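Local coordinates for pyruvate kinase (Cryptosporidium parvum, PDB 4DRS), which probably catalyses the final step of glycolysis, transferring the phosphate of phosphoenolpyruvate to ADP to give pyruvate and ATP, at residues A[113-118]-A[149-154]; A[117-122]-A[195-200]; A[136-141]-A[181-186]; A[164-169]-A[201-206]; A[171-176]-A[187-192]. One frame throughout, in Å; residues are numbered along the deposited sequence.

Contact 1: A[113-118]-A[149-154]; sequences PEIRTG and ISCSYS
Arg116 and Ser152 grip each other by two hydrogen bonds. The amide N of Arg116 reaches OG of Ser152 at 2.9 Å, almost straight at 170°. In return N of Ser152 donates to O of Arg116 at 3.0 Å, approaching nearly in line with that carbonyl. Ser152 OG lies between its own backbone N and carbonyl carbon (chi1 58°), which turns it to the Arg116 amide. Further on, Gly118 N makes a weak, bent bond of 3.3 Å to Ser150 O, and CA of Thr117 offers the same oxygen a CA-H...O contact at 3.4 Å. Both segments belong to the small beta domain, the B domain or lid of pyruvate kinases, inserted after the third strand of the TIM barrel; 113-118 is on the way into it, and 149-154 begins on strand 148-150, an outermost strand of its sheet. Apolar contacts cover the flank: Ile115 CG2 touches Tyr153 CB at 3.7 Å and Cys151 SG at 3.8 Å, while Thr117 CG2 meets Ile149 CD1 at 3.9 Å. The tyrosine ring then leads off, and its OH bonds to His209 N and Ser159 OG. Within 113-118, NE of Arg116 forms a salt bridge with OE2 of Glu114 at 2.6 Å; outside it, Arg116 NH1 hydrogen-bonds to Arg198 O. Arg116 is an ADP-binding residue, although no ADP occupies this chain.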
# COMPACT_ATOMS: atom_id res chain seq x y z
N PRO A 113 1.12 -12.44 45.94
CA PRO A 113 1.35 -11.54 47.06
C PRO A 113 0.15 -10.64 47.37
O PRO A 113 0.23 -9.42 47.21
CB PRO A 113 2.54 -10.70 46.59
CG PRO A 113 2.40 -10.66 45.11
CD PRO A 113 1.74 -11.95 44.69
N GLU A 114 -0.95 -11.25 47.81
CA GLU A 114 -2.16 -10.50 48.15
C GLU A 114 -2.33 -10.33 49.66
O GLU A 114 -1.83 -11.14 50.44
CB GLU A 114 -3.41 -11.13 47.52
CG GLU A 114 -3.72 -12.55 47.98
CD GLU A 114 -5.05 -13.07 47.45
OE1 GLU A 114 -5.35 -12.90 46.25
OE2 GLU A 114 -5.80 -13.67 48.25
N ILE A 115 -3.02 -9.27 50.05
CA ILE A 115 -3.37 -9.02 51.44
C ILE A 115 -4.88 -9.17 51.60
O ILE A 115 -5.65 -8.54 50.88
CB ILE A 115 -2.94 -7.61 51.91
CG1 ILE A 115 -1.46 -7.35 51.58
CG2 ILE A 115 -3.20 -7.43 53.40
CD1 ILE A 115 -1.09 -5.88 51.51
N ARG A 116 -5.29 -10.01 52.55
CA ARG A 116 -6.71 -10.21 52.81
C ARG A 116 -7.07 -9.96 54.27
O ARG A 116 -6.21 -10.04 55.16
CB ARG A 116 -7.17 -11.60 52.35
CG ARG A 116 -7.23 -11.76 50.84
CD ARG A 116 -8.19 -12.86 50.41
NE ARG A 116 -8.23 -13.03 48.96
CZ ARG A 116 -9.00 -12.33 48.13
NH1 ARG A 116 -9.80 -11.38 48.59
NH2 ARG A 116 -8.95 -12.57 46.82
N THR A 117 -8.34 -9.63 54.51
CA THR A 117 -8.85 -9.46 55.87
C THR A 117 -9.22 -10.82 56.47
O THR A 117 -9.29 -11.82 55.75
CB THR A 117 -10.06 -8.50 55.92
OG1 THR A 117 -11.06 -8.93 54.98
CG2 THR A 117 -9.63 -7.09 55.58
N GLY A 118 -9.45 -10.85 57.78
CA GLY A 118 -9.78 -12.09 58.48
C GLY A 118 -11.26 -12.39 58.53
O GLY A 118 -12.06 -11.78 57.81
N ILE A 149 -10.70 -5.55 63.14
CA ILE A 149 -10.61 -6.62 62.13
C ILE A 149 -9.20 -7.20 62.04
O ILE A 149 -8.26 -6.68 62.65
CB ILE A 149 -11.09 -6.16 60.73
CG1 ILE A 149 -10.24 -4.99 60.21
CG2 ILE A 149 -12.58 -5.81 60.75
CD1 ILE A 149 -10.30 -4.81 58.70
N SER A 150 -9.07 -8.28 61.28
CA SER A 150 -7.80 -8.99 61.15
C SER A 150 -7.14 -8.75 59.80
O SER A 150 -7.78 -8.24 58.87
CB SER A 150 -8.01 -10.48 61.39
OG SER A 150 -6.77 -11.14 61.57
N CYS A 151 -5.87 -9.13 59.69
CA CYS A 151 -5.07 -8.91 58.49
C CYS A 151 -4.07 -10.04 58.30
O CYS A 151 -3.45 -10.51 59.27
CB CYS A 151 -4.35 -7.56 58.59
SG CYS A 151 -3.33 -7.09 57.17
N SER A 152 -3.91 -10.48 57.06
CA SER A 152 -3.00 -11.59 56.73
C SER A 152 -1.54 -11.16 56.64
O SER A 152 -0.63 -11.99 56.74
CB SER A 152 -3.43 -12.25 55.42
OG SER A 152 -3.44 -11.31 54.37
N TYR A 153 -1.32 -9.86 56.46
CA TYR A 153 0.02 -9.30 56.25
C TYR A 153 0.65 -8.89 57.58
O TYR A 153 0.33 -7.84 58.14
CB TYR A 153 -0.10 -8.13 55.26
CG TYR A 153 1.20 -7.47 54.84
CD1 TYR A 153 2.30 -8.22 54.43
CD2 TYR A 153 1.30 -6.07 54.80
CE1 TYR A 153 3.48 -7.60 54.04
CE2 TYR A 153 2.47 -5.45 54.40
CZ TYR A 153 3.56 -6.21 54.03
OH TYR A 153 4.71 -5.58 53.63
N SER A 154 1.54 -9.74 58.10
CA SER A 154 2.14 -9.52 59.42
C SER A 154 3.14 -8.36 59.46
O SER A 154 3.46 -7.84 60.53
CB SER A 154 2.79 -10.80 59.95
OG SER A 154 4.00 -11.09 59.26

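Contact 2: A[117-122]-A[195-200]; sequences TGMLEG and IGERKN
The carboxylate of Glu197 is met from above its plane by N of Leu120, which donates to OE1 at 2.9 Å from 46° out of plane. Met119 lies on the same side of that plane, its SD and CE each 3.4 Å from Glu197 OE2. The carboxylate thus joins two loops of the lid-like B domain of pyruvate kinase: residues 117-122 run on toward strand 126-127, while residues 195-200 lead from strand 194-195 to strand 201-202. Glu197 gets there with CG anti to its carbonyl carbon (chi1 -57°) and an extended chain beyond. Leu120 slides past it in the opposite direction, CG of Leu120 lying 3.6 Å from CG of Glu197. Beyond this, CD1 of Leu120 rests against the carbonyl carbon of Gly196 at 3.6 Å, and the leucine is backed by Ile126.

At the other end Thr117 and Lys199 are joined twice. Thr117 N donates in the carbonyl plane to Lys199 O at 3.0 Å, and Thr117 OG1 accepts from Lys199 N at 2.9 Å with a bend to 138°. The buried threonine oxygen therefore serves the backbone of the facing loop. Between these two grips Arg198 takes a positive phi; its CB points away from 117-122, and the side chain lies close to those of the ADP-binding residues Arg116 and His79, with an acetate ion nearby. CA of Arg198 makes a CA-H...O contact with Thr117 O at 3.5 Å.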
# COMPACT_ATOMS: atom_id res chain seq x y z
N THR A 117 -8.34 -9.63 54.51
CA THR A 117 -8.85 -9.46 55.87
C THR A 117 -9.22 -10.82 56.47
O THR A 117 -9.29 -11.82 55.75
CB THR A 117 -10.06 -8.50 55.92
OG1 THR A 117 -11.06 -8.93 54.98
CG2 THR A 117 -9.63 -7.09 55.58
N GLY A 118 -9.45 -10.85 57.78
CA GLY A 118 -9.78 -12.09 58.48
C GLY A 118 -11.26 -12.39 58.53
O GLY A 118 -12.06 -11.78 57.81
N MET A 119 -11.63 -13.34 59.38
CA MET A 119 -13.03 -13.73 59.57
C MET A 119 -13.74 -12.73 60.48
O MET A 119 -13.14 -12.19 61.41
CB MET A 119 -13.13 -15.14 60.15
CG MET A 119 -12.50 -16.22 59.29
SD MET A 119 -13.39 -16.53 57.75
CE MET A 119 -14.72 -17.58 58.33
N LEU A 120 -15.02 -12.49 60.21
CA LEU A 120 -15.80 -11.50 60.96
C LEU A 120 -16.54 -12.10 62.17
O LEU A 120 -16.33 -13.27 62.52
CB LEU A 120 -16.77 -10.75 60.03
CG LEU A 120 -16.17 -9.79 59.00
CD1 LEU A 120 -17.25 -9.27 58.06
CD2 LEU A 120 -15.43 -8.63 59.65
N GLU A 121 -17.39 -11.29 62.80
CA GLU A 121 -18.11 -11.65 64.02
C GLU A 121 -18.90 -12.96 63.88
O GLU A 121 -20.01 -12.97 63.33
CB GLU A 121 -19.04 -10.50 64.44
CG GLU A 121 -19.70 -10.68 65.80
CD GLU A 121 -18.74 -10.44 66.96
OE1 GLU A 121 -18.33 -9.28 67.16
OE2 GLU A 121 -18.41 -11.41 67.66
N GLY A 122 -18.30 -14.05 64.36
CA GLY A 122 -18.89 -15.38 64.25
C GLY A 122 -18.87 -15.89 62.82
O GLY A 122 -18.32 -16.96 62.54
N ILE A 195 -18.75 -4.04 53.91
CA ILE A 195 -17.79 -5.06 53.45
C ILE A 195 -17.97 -6.41 54.16
O ILE A 195 -18.52 -6.47 55.26
CB ILE A 195 -16.32 -4.61 53.62
CG1 ILE A 195 -16.04 -4.15 55.05
CG2 ILE A 195 -15.96 -3.53 52.60
CD1 ILE A 195 -14.61 -4.35 55.51
N GLY A 196 -17.48 -7.48 53.53
CA GLY A 196 -17.55 -8.83 54.10
C GLY A 196 -16.21 -9.36 54.59
O GLY A 196 -15.32 -8.59 54.98
N GLU A 197 -16.08 -10.69 54.58
CA GLU A 197 -14.86 -11.37 55.03
C GLU A 197 -13.90 -11.58 53.86
O GLU A 197 -14.27 -11.39 52.70
CB GLU A 197 -15.21 -12.73 55.65
CG GLU A 197 -16.19 -12.68 56.81
CD GLU A 197 -16.46 -14.04 57.43
OE1 GLU A 197 -16.82 -14.08 58.62
OE2 GLU A 197 -16.31 -15.07 56.73
N ARG A 198 -12.66 -11.96 54.18
CA ARG A 198 -11.63 -12.29 53.18
C ARG A 198 -11.50 -11.23 52.08
O ARG A 198 -11.17 -11.56 50.94
CB ARG A 198 -11.91 -13.65 52.54
CG ARG A 198 -11.68 -14.87 53.41
CD ARG A 198 -12.03 -16.11 52.60
NE ARG A 198 -11.81 -17.36 53.33
CZ ARG A 198 -10.67 -18.04 53.32
NH1 ARG A 198 -9.62 -17.60 52.63
NH2 ARG A 198 -10.57 -19.17 54.01
N LYS A 199 -11.77 -9.98 52.42
CA LYS A 199 -11.76 -8.91 51.43
C LYS A 199 -10.34 -8.45 51.09
O LYS A 199 -9.42 -8.57 51.91
CB LYS A 199 -12.62 -7.73 51.87
CG LYS A 199 -14.12 -7.97 51.73
CD LYS A 199 -14.52 -8.17 50.27
CE LYS A 199 -16.01 -8.44 50.13
NZ LYS A 199 -16.38 -8.72 48.72
N ASN A 200 -10.18 -7.94 49.87
CA ASN A 200 -8.91 -7.40 49.38
C ASN A 200 -8.43 -6.23 50.24
O ASN A 200 -9.24 -5.55 50.88
CB ASN A 200 -9.07 -6.93 47.93
CG ASN A 200 -9.87 -7.91 47.09
OD1 ASN A 200 -9.37 -8.97 46.70
ND2 ASN A 200 -11.11 -7.56 46.79

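Contact 3: A[136-141]-A[181-186]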
# COMPACT_ATOMS: atom_id res chain seq x y z
N ILE A 136 -6.82 -2.66 63.18
CA ILE A 136 -6.48 -3.78 62.31
C ILE A 136 -5.28 -4.54 62.88
O ILE A 136 -4.15 -4.05 62.82
CB ILE A 136 -6.20 -3.33 60.85
CG1 ILE A 136 -7.37 -2.52 60.29
CG2 ILE A 136 -5.93 -4.54 59.96
CD1 ILE A 136 -7.06 -1.76 59.02
N THR A 137 -5.54 -5.72 63.44
CA THR A 137 -4.48 -6.55 64.02
C THR A 137 -3.86 -7.48 62.96
O THR A 137 -4.48 -7.75 61.93
CB THR A 137 -4.99 -7.38 65.23
OG1 THR A 137 -3.93 -8.19 65.75
CG2 THR A 137 -6.17 -8.27 64.84
N THR A 138 -2.64 -7.94 63.22
CA THR A 138 -1.95 -8.88 62.34
C THR A 138 -2.12 -10.33 62.83
O THR A 138 -1.64 -11.27 62.19
CB THR A 138 -0.45 -8.55 62.18
OG1 THR A 138 0.19 -8.58 63.45
CG2 THR A 138 -0.27 -7.18 61.54
N ASP A 139 -2.79 -10.48 63.97
CA ASP A 139 -3.17 -11.79 64.48
C ASP A 139 -4.28 -12.33 63.58
O ASP A 139 -5.46 -12.06 63.80
CB ASP A 139 -3.65 -11.67 65.94
CG ASP A 139 -3.86 -13.02 66.61
OD1 ASP A 139 -4.82 -13.73 66.24
OD2 ASP A 139 -3.08 -13.35 67.53
N TYR A 140 -3.88 -13.07 62.54
CA TYR A 140 -4.80 -13.51 61.50
C TYR A 140 -5.91 -14.43 62.01
O TYR A 140 -7.08 -14.26 61.66
CB TYR A 140 -4.05 -14.12 60.31
CG TYR A 140 -4.87 -14.24 59.03
CD1 TYR A 140 -5.75 -13.22 58.64
CD2 TYR A 140 -4.75 -15.35 58.20
CE1 TYR A 140 -6.50 -13.33 57.48
CE2 TYR A 140 -5.48 -15.46 57.03
CZ TYR A 140 -6.36 -14.45 56.67
OH TYR A 140 -7.09 -14.56 55.52
N SER A 141 -5.54 -15.40 62.85
CA SER A 141 -6.51 -16.34 63.43
C SER A 141 -7.29 -15.71 64.58
O SER A 141 -7.19 -16.14 65.73
CB SER A 141 -5.82 -17.63 63.87
OG SER A 141 -5.23 -18.30 62.78
N GLY A 181 1.30 0.03 66.09
CA GLY A 181 1.82 -0.76 67.20
C GLY A 181 2.75 -1.86 66.74
O GLY A 181 3.19 -1.88 65.59
N ASP A 182 3.06 -2.79 67.65
CA ASP A 182 3.92 -3.93 67.34
C ASP A 182 3.28 -4.88 66.32
O ASP A 182 3.94 -5.30 65.36
CB ASP A 182 4.28 -4.69 68.62
CG ASP A 182 5.14 -5.92 68.35
OD1 ASP A 182 6.25 -5.76 67.80
OD2 ASP A 182 4.69 -7.03 68.68
N ASP A 183 2.01 -5.20 66.54
CA ASP A 183 1.29 -6.14 65.69
C ASP A 183 -0.09 -5.65 65.25
O ASP A 183 -1.02 -6.45 65.07
CB ASP A 183 1.20 -7.52 66.37
CG ASP A 183 0.59 -7.46 67.77
OD1 ASP A 183 -0.41 -6.73 67.98
OD2 ASP A 183 1.10 -8.17 68.66
N PHE A 184 -0.23 -4.33 65.07
CA PHE A 184 -1.51 -3.72 64.71
C PHE A 184 -1.36 -2.28 64.21
O PHE A 184 -0.31 -1.65 64.40
CB PHE A 184 -2.47 -3.74 65.90
CG PHE A 184 -2.11 -2.76 66.98
CD1 PHE A 184 -1.16 -3.08 67.95
CD2 PHE A 184 -2.73 -1.51 67.04
CE1 PHE A 184 -0.83 -2.18 68.95
CE2 PHE A 184 -2.40 -0.61 68.04
CZ PHE A 184 -1.45 -0.94 68.99
N ILE A 185 -2.42 -1.78 63.58
CA ILE A 185 -2.55 -0.35 63.26
C ILE A 185 -3.96 0.12 63.61
O ILE A 185 -4.91 -0.67 63.59
CB ILE A 185 -2.24 -0.02 61.78
CG1 ILE A 185 -3.17 -0.79 60.83
CG2 ILE A 185 -0.77 -0.27 61.46
CD1 ILE A 185 -3.15 -0.28 59.40
N VAL A 186 -4.08 1.40 63.94
CA VAL A 186 -5.39 2.02 64.17
C VAL A 186 -5.63 3.04 63.07
O VAL A 186 -4.81 3.93 62.84
CB VAL A 186 -5.48 2.68 65.57
CG1 VAL A 186 -6.88 3.22 65.82
CG2 VAL A 186 -5.10 1.69 66.66
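Thr138 holds OG1 between its backbone N and carbonyl carbon (chi1 59°), which brings the hydroxyl to Asp183 O at 2.9 Å; Thr137 has OG1 anti to its backbone N (chi1 180°) and makes a weak bond of 3.5 Å to the same oxygen. N of Thr138 is another donor to Asp183 O, also at 2.9 Å, and it arrives from the same face of the carbonyl plane as Thr138 OG1, which sits well above that plane. Thr137 OG1 also accepts from Asp139 N at 3.1 Å, an ST turn that folds the chain as it leaves the strand.

Before this turn the backbones form an antiparallel pair in the sheet of the B domain. Ile136 and Ile185 are the hydrogen-bonded pair, with Ile136 N to Ile185 O at 2.8 Å and Ile185 N to Ile136 O at 3.0 Å; Thr137 and Phe184 follow as a non-hydrogen-bonded pair. The two isoleucines lie side by side on one face, Ile136 CB 4.0 Å from Ile185 CG1. On the other face the Phe184 ring turns away from Thr137: CA of Gly181 sits 3.5 Å above it, toward its rim, and Lys135 adds a cation-pi contact.

With two donors from Thr138 and a weak third from Thr137, Asp183 O is well satisfied where regular pairing ends.

Contact 4: A[164-169]-A[201-206]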
# COMPACT_ATOMS: atom_id res chain seq x y z
N SER A 164 -0.76 7.43 56.18
CA SER A 164 -0.94 6.53 55.03
C SER A 164 -2.39 6.08 54.89
O SER A 164 -3.12 5.98 55.88
CB SER A 164 -0.04 5.30 55.14
OG SER A 164 1.33 5.65 55.10
N THR A 165 -2.80 5.82 53.65
CA THR A 165 -4.16 5.35 53.37
C THR A 165 -4.19 3.84 53.15
O THR A 165 -3.36 3.29 52.42
CB THR A 165 -4.80 6.09 52.17
OG1 THR A 165 -3.97 5.92 51.01
CG2 THR A 165 -4.95 7.58 52.47
N VAL A 166 -5.15 3.17 53.79
CA VAL A 166 -5.33 1.73 53.64
C VAL A 166 -6.69 1.47 53.00
O VAL A 166 -7.72 1.92 53.50
CB VAL A 166 -5.23 0.99 55.00
CG1 VAL A 166 -5.31 -0.51 54.80
CG2 VAL A 166 -3.95 1.36 55.73
N LEU A 167 -6.68 0.77 51.87
CA LEU A 167 -7.90 0.47 51.12
C LEU A 167 -8.33 -0.98 51.28
O LEU A 167 -7.51 -1.89 51.18
CB LEU A 167 -7.74 0.81 49.63
CG LEU A 167 -7.48 2.27 49.24
CD1 LEU A 167 -7.27 2.39 47.74
CD2 LEU A 167 -8.60 3.20 49.70
N ILE A 168 -9.61 -1.19 51.53
CA ILE A 168 -10.16 -2.54 51.70
C ILE A 168 -11.27 -2.80 50.69
O ILE A 168 -12.07 -1.91 50.39
CB ILE A 168 -10.64 -2.77 53.16
CG1 ILE A 168 -9.47 -2.56 54.13
CG2 ILE A 168 -11.22 -4.17 53.32
CD1 ILE A 168 -9.84 -2.56 55.60
N ALA A 169 -11.29 -4.03 50.15
CA ALA A 169 -12.25 -4.48 49.14
C ALA A 169 -12.20 -3.66 47.84
O ALA A 169 -13.23 -3.34 47.25
CB ALA A 169 -13.67 -4.53 49.71
N MET A 201 -7.12 -6.01 50.27
CA MET A 201 -6.55 -4.87 50.96
C MET A 201 -5.43 -4.25 50.13
O MET A 201 -4.67 -4.96 49.48
CB MET A 201 -6.04 -5.26 52.35
CG MET A 201 -6.21 -4.17 53.40
SD MET A 201 -5.86 -4.70 55.09
CE MET A 201 -4.17 -4.14 55.26
N ASN A 202 -5.36 -2.92 50.15
CA ASN A 202 -4.38 -2.19 49.34
C ASN A 202 -3.66 -1.11 50.13
O ASN A 202 -4.26 -0.46 50.99
CB ASN A 202 -5.07 -1.55 48.13
CG ASN A 202 -5.77 -2.56 47.25
OD1 ASN A 202 -5.12 -3.34 46.54
ND2 ASN A 202 -7.10 -2.55 47.28
N LEU A 203 -2.38 -0.93 49.83
CA LEU A 203 -1.56 0.10 50.47
C LEU A 203 -0.93 1.02 49.43
O LEU A 203 0.22 0.82 49.03
CB LEU A 203 -0.48 -0.54 51.36
CG LEU A 203 -0.89 -1.60 52.39
CD1 LEU A 203 0.34 -2.20 53.04
CD2 LEU A 203 -1.84 -1.04 53.45
N PRO A 204 -1.69 2.04 48.97
CA PRO A 204 -1.22 2.99 47.96
C PRO A 204 0.05 3.72 48.37
O PRO A 204 0.15 4.21 49.50
CB PRO A 204 -2.39 3.99 47.84
CG PRO A 204 -3.58 3.23 48.30
CD PRO A 204 -3.08 2.34 49.39
N GLY A 205 1.02 3.77 47.46
CA GLY A 205 2.30 4.43 47.72
C GLY A 205 3.20 3.72 48.71
O GLY A 205 4.24 4.26 49.12
N CYS A 206 2.82 2.51 49.11
CA CYS A 206 3.60 1.72 50.06
C CYS A 206 4.12 0.44 49.41
O CYS A 206 3.42 -0.21 48.63
CB CYS A 206 2.76 1.38 51.30
SG CYS A 206 2.14 2.81 52.22
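The carbonyl O of Leu167 receives N of Asn202 in the shortest polar bond of the contact, 2.6 Å, and CA of Met201 makes a CA-H...O contact with the same oxygen at 3.1 Å. The return bond, Leu167 N to Asn202 O, is 2.9 Å and nearly straight (171°). Leu167 and Asn202 are thus an antiparallel hydrogen-bonded pair, and Ile168 with Met201 is the next, non-hydrogen-bonded one. Together they attach 201-202, an outermost strand of the B-domain sheet of pyruvate kinase, to strand 165-168.

On one face Met201 and Ile168 lie side by side, CG of Met201 3.7 Å from CG1 of Ile168. Met201 then bends at its last torsion (chi3 97°), which lays CE against Val166. With CG1 anti to the backbone N (chi1 -175°), Val166 sets this CG1 methyl between Met201 CE and Leu203 CD2, each 3.8 Å away. Ile115 and Cys151 carry this apolar layer on around Met201. On the opposite face Leu167 CD1 meets the ring of Pro204 at CG, 3.8 Å away, while Met299 of helix 297-300 touches both Leu167 and Asn202, so this face of the lid looks to the barrel.

Pairing ends at the proline. Its ring nitrogen carries no hydrogen, and Thr165 O meets CD of Pro204 instead, at 3.2 Å. Leu203 to Cys206 then form a type II turn, closed by Cys206 N on Leu203 O. The chemistry of Pro204 thus fits the point at which the chain leaves the sheet.

Contact 5: A[171-176]-A[187-192]; sequences GSLSTQ and CKVLNS
Gln176, Leu190 and Thr175 give up the most surface here, in the beta hairpin of strands 173-180 and 184-188 within the B-domain sheet. Gln176 works through its backbone. Gln176 O accepts from Lys188 N at 2.8 Å, with the donor tilted out of the carbonyl plane, whereas Gln176 N makes only a weak bond to Lys188 O, 3.3 Å long and bent to 127°. The side chain is extended beyond CG, and NE2 makes a weak hydrogen bond to Gly163 O.

Leu190 N donates to Ser174 O at 2.9 Å. CG of Leu190, anti to the carbonyl carbon (chi1 -57°), lies by Ser174 O, and the methyls reach Ser174, Thr175 and Gln176. Leu190 CD1 lies 3.4 Å from Ser174 OG and 3.5 Å from Thr175 O, and Leu190 CD2 approaches CB of Gln176.

Thr175 packs on the other side of the strand, where its CB is 3.5 Å from CB of Cys187. Thr175 OG1 hydrogen-bonds to Val166 O on the neighbouring strand 165-168, so the polar end of this buried residue is satisfied between strands. Upstream, Ser172 and Leu173 together face Ile168 in a classic beta bulge. Leu134 covers both Leu173 and Val189, whose side chains cross at about a right angle, CD1 of Leu173 resting 3.8 Å from CG1 of Val189.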
# COMPACT_ATOMS: atom_id res chain seq x y z
N GLY A 171 -11.15 -0.37 47.14
CA GLY A 171 -11.75 0.96 47.22
C GLY A 171 -13.18 0.96 47.74
O GLY A 171 -14.06 1.57 47.13
N SER A 172 -13.39 0.27 48.85
CA SER A 172 -14.69 0.27 49.53
C SER A 172 -14.54 0.92 50.89
O SER A 172 -15.21 1.91 51.19
CB SER A 172 -15.24 -1.15 49.65
OG SER A 172 -15.29 -1.80 48.39
N LEU A 173 -13.66 0.36 51.72
CA LEU A 173 -13.34 0.94 53.01
C LEU A 173 -12.02 1.70 52.94
O LEU A 173 -10.94 1.10 52.95
CB LEU A 173 -13.30 -0.15 54.09
CG LEU A 173 -12.99 0.24 55.54
CD1 LEU A 173 -14.03 1.22 56.08
CD2 LEU A 173 -12.92 -1.00 56.40
N SER A 174 -12.12 3.02 52.84
CA SER A 174 -10.96 3.90 52.80
C SER A 174 -10.67 4.42 54.20
O SER A 174 -11.55 4.98 54.86
CB SER A 174 -11.21 5.07 51.83
OG SER A 174 -10.05 5.86 51.69
N THR A 175 -9.44 4.20 54.65
CA THR A 175 -9.03 4.59 56.00
C THR A 175 -7.72 5.38 55.99
O THR A 175 -7.11 5.57 54.94
CB THR A 175 -8.87 3.36 56.92
OG1 THR A 175 -7.95 2.43 56.33
CG2 THR A 175 -10.21 2.66 57.15
N GLN A 176 -7.31 5.84 57.17
CA GLN A 176 -6.07 6.59 57.32
C GLN A 176 -5.44 6.28 58.68
O GLN A 176 -6.11 6.38 59.71
CB GLN A 176 -6.33 8.09 57.18
CG GLN A 176 -5.08 8.94 57.04
CD GLN A 176 -5.39 10.42 56.96
OE1 GLN A 176 -6.14 10.96 57.77
NE2 GLN A 176 -4.80 11.09 55.98
N CYS A 187 -6.76 2.89 62.38
CA CYS A 187 -7.11 3.77 61.27
C CYS A 187 -8.37 4.57 61.56
O CYS A 187 -9.11 4.27 62.50
CB CYS A 187 -7.30 2.95 59.99
SG CYS A 187 -5.83 2.05 59.46
N LYS A 188 -8.60 5.60 60.74
CA LYS A 188 -9.81 6.41 60.84
C LYS A 188 -10.64 6.21 59.57
O LYS A 188 -10.21 6.57 58.47
CB LYS A 188 -9.45 7.89 61.02
CG LYS A 188 -10.63 8.78 61.37
CD LYS A 188 -10.23 10.25 61.43
CE LYS A 188 -10.01 10.83 60.04
NZ LYS A 188 -9.60 12.27 60.11
N VAL A 189 -11.82 5.61 59.74
CA VAL A 189 -12.74 5.35 58.64
C VAL A 189 -13.14 6.66 57.97
O VAL A 189 -13.72 7.55 58.61
CB VAL A 189 -13.99 4.56 59.10
CG1 VAL A 189 -14.97 4.37 57.95
CG2 VAL A 189 -13.59 3.21 59.68
N LEU A 190 -12.81 6.79 56.68
CA LEU A 190 -13.03 8.03 55.94
C LEU A 190 -14.40 8.08 55.27
O LEU A 190 -15.02 9.14 55.22
CB LEU A 190 -11.91 8.24 54.91
CG LEU A 190 -10.46 8.27 55.40
CD1 LEU A 190 -9.49 8.10 54.24
CD2 LEU A 190 -10.14 9.54 56.19
N ASN A 191 -14.84 6.94 54.73
CA ASN A 191 -16.13 6.86 54.04
C ASN A 191 -16.95 5.64 54.44
O ASN A 191 -16.43 4.51 54.46
CB ASN A 191 -15.93 6.91 52.52
CG ASN A 191 -15.33 8.23 52.05
OD1 ASN A 191 -14.15 8.50 52.28
ND2 ASN A 191 -16.13 9.04 51.37
N SER A 192 -18.22 5.86 54.76
CA SER A 192 -19.12 4.82 55.28
C SER A 192 -19.58 3.85 54.19
O SER A 192 -20.36 4.22 53.31
CB SER A 192 -20.34 5.46 55.95
OG SER A 192 -19.97 6.55 56.78

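All five contacts lie in the B domain between barrel strands 105-109 and 232-235. Contacts 3, 5 and 4 follow one another across its sheet: contacts 3 and 5 share strand 184-188, and contact 5 passes to contact 4 through Ile168 N to Leu173 O, 3.0 Å. Contacts 1 and 2 share Thr117 and Gly118, their centres about 10 Å apart, and tie the entering chain to strand 148-150 and to the loop before strand 201-202. Arg116 NH1 joins them at Arg198 O, 2.7 Å, beside the ADP site. Contact 2 continues into contact 4 through Ala169 N and Asn200 O, 2.7 Å. Contact 3 lies further out, the side chain of Ile136 about 10 Å from that of Arg116.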